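Local coordinates for protein unconventional myosin IB (Entamoeba histolytica, PDB 5XGG) that is an unconventional class I myosin, probably an actin-based motor, whose C-terminal SH3 domain probably recognises proline-rich partners, at residues A[25-30]-A[41-46]. Numbering follows the deposited sequence.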
# COMPACT_ATOMS: atom_id res chain seq x y z
N VAL A 25 -9.25 2.18 6.03
CA VAL A 25 -8.50 1.68 7.14
C VAL A 25 -8.59 0.19 7.17
O VAL A 25 -9.64 -0.37 6.94
CB VAL A 25 -9.00 2.17 8.51
CG1 VAL A 25 -8.00 1.78 9.54
CG2 VAL A 25 -9.11 3.66 8.56
N GLY A 26 -7.43 -0.44 7.33
CA GLY A 26 -7.35 -1.87 7.36
C GLY A 26 -7.06 -2.58 6.07
O GLY A 26 -6.78 -3.87 6.09
N ASP A 27 -7.22 -1.84 4.97
CA ASP A 27 -6.93 -2.41 3.66
C ASP A 27 -5.53 -2.88 3.62
O ASP A 27 -4.62 -2.19 4.10
CB ASP A 27 -7.20 -1.46 2.52
CG ASP A 27 -8.68 -1.28 2.19
OD1 ASP A 27 -9.58 -2.04 2.68
OD2 ASP A 27 -9.01 -0.38 1.40
N ILE A 28 -5.33 -4.08 3.01
CA ILE A 28 -4.00 -4.70 2.82
C ILE A 28 -3.60 -4.47 1.37
O ILE A 28 -4.30 -4.94 0.44
CB ILE A 28 -3.96 -6.26 3.11
CG1 ILE A 28 -4.56 -6.59 4.49
CG2 ILE A 28 -2.57 -6.82 2.91
CD1 ILE A 28 -3.96 -5.90 5.60
N ILE A 29 -2.62 -3.62 1.19
CA ILE A 29 -2.16 -3.12 -0.11
C ILE A 29 -0.78 -3.73 -0.42
O ILE A 29 0.13 -3.72 0.40
CB ILE A 29 -2.12 -1.56 -0.09
CG1 ILE A 29 -3.47 -1.08 0.35
CG2 ILE A 29 -1.69 -1.05 -1.44
CD1 ILE A 29 -3.45 0.40 0.64
N THR A 30 -0.64 -4.30 -1.64
CA THR A 30 0.62 -4.83 -2.14
C THR A 30 1.46 -3.75 -2.80
O THR A 30 0.95 -2.97 -3.57
CB THR A 30 0.26 -5.98 -3.11
OG1 THR A 30 -0.49 -6.99 -2.38
CG2 THR A 30 1.57 -6.59 -3.66
N GLY A 41 0.85 1.16 -4.97
CA GLY A 41 0.09 0.07 -4.38
C GLY A 41 -0.83 -0.60 -5.35
O GLY A 41 -1.18 -0.01 -6.39
N GLU A 42 -1.20 -1.82 -5.00
CA GLU A 42 -2.14 -2.62 -5.70
C GLU A 42 -3.14 -3.17 -4.73
O GLU A 42 -2.73 -3.79 -3.76
CB GLU A 42 -1.33 -3.72 -6.35
CG GLU A 42 -2.11 -4.59 -7.26
CD GLU A 42 -3.07 -5.50 -6.63
OE1 GLU A 42 -2.78 -6.12 -5.60
OE2 GLU A 42 -4.17 -5.62 -7.24
N LEU A 43 -4.44 -3.00 -5.03
CA LEU A 43 -5.50 -3.37 -4.16
C LEU A 43 -6.72 -3.71 -5.04
O LEU A 43 -7.09 -2.94 -5.84
CB LEU A 43 -5.86 -2.20 -3.25
CG LEU A 43 -7.04 -2.36 -2.32
CD1 LEU A 43 -6.73 -3.39 -1.28
CD2 LEU A 43 -7.21 -1.01 -1.67
N ASN A 44 -7.25 -4.91 -4.90
CA ASN A 44 -8.47 -5.34 -5.59
C ASN A 44 -8.37 -5.08 -7.12
O ASN A 44 -9.31 -4.62 -7.71
CB ASN A 44 -9.65 -4.58 -5.01
CG ASN A 44 -9.90 -4.90 -3.54
OD1 ASN A 44 -9.63 -6.01 -3.04
ND2 ASN A 44 -10.38 -3.88 -2.82
N GLY A 45 -7.20 -5.29 -7.71
CA GLY A 45 -7.03 -5.16 -9.11
C GLY A 45 -6.88 -3.76 -9.61
O GLY A 45 -6.86 -3.55 -10.85
N GLN A 46 -6.71 -2.82 -8.69
CA GLN A 46 -6.40 -1.44 -9.08
C GLN A 46 -5.00 -1.05 -8.61
O GLN A 46 -4.57 -1.53 -7.57
CB GLN A 46 -7.42 -0.47 -8.50
CG GLN A 46 -8.83 -0.68 -8.99
CD GLN A 46 -9.67 0.56 -8.70
OE1 GLN A 46 -9.29 1.71 -9.00
NE2 GLN A 46 -10.86 0.33 -8.18
O HOH W 1 -3.22 -6.37 -1.88
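Leu43 lays its forked end against Asp27, the carbonyl of Ile28 and Ile29: CD1 sits 3.4 Å from Ile28 O, while CD2 lies 3.6 Å from Asp27 OD2, the two side chains crossing at about a right angle. CD2 is more loosely against Ile29 CG1, 4.3 Å away. CG anti to the backbone N (chi1 176°) carries both leucine methyls across toward 27-29. The carboxylate of Asp27 can lie against a methyl because OD1 is paired in a salt bridge with Lys24. Thr30 and Glu42 form an antiparallel hydrogen-bonded pair, Thr30 N to Glu42 O 3.0 Å and Glu42 N to Thr30 O 2.8 Å, their side chains side by side. On the Ile28-Leu43 side of this pair, where the strands part, a water bridges Ile28 O, Glu42 O and Thr30 OG1; that hydroxyl also bonds Gln6. Glycine suits position 41, since a CB would clash with Ile29 CG2, which instead packs 3.6 Å from Gly41 CA. Glu42, bent at chi2 (-72°), turns OE2 to Gly45 N, 3.1 Å away, bracing the type I' turn Leu43-Gln46. Asn44 and Gly45 both take positive phi, which asparagine tolerates and glycine readily adopts. This is the open end of hairpin 28-35/38-43, where the second strand turns into 46-51, in the small, strongly bent SH3 beta barrel.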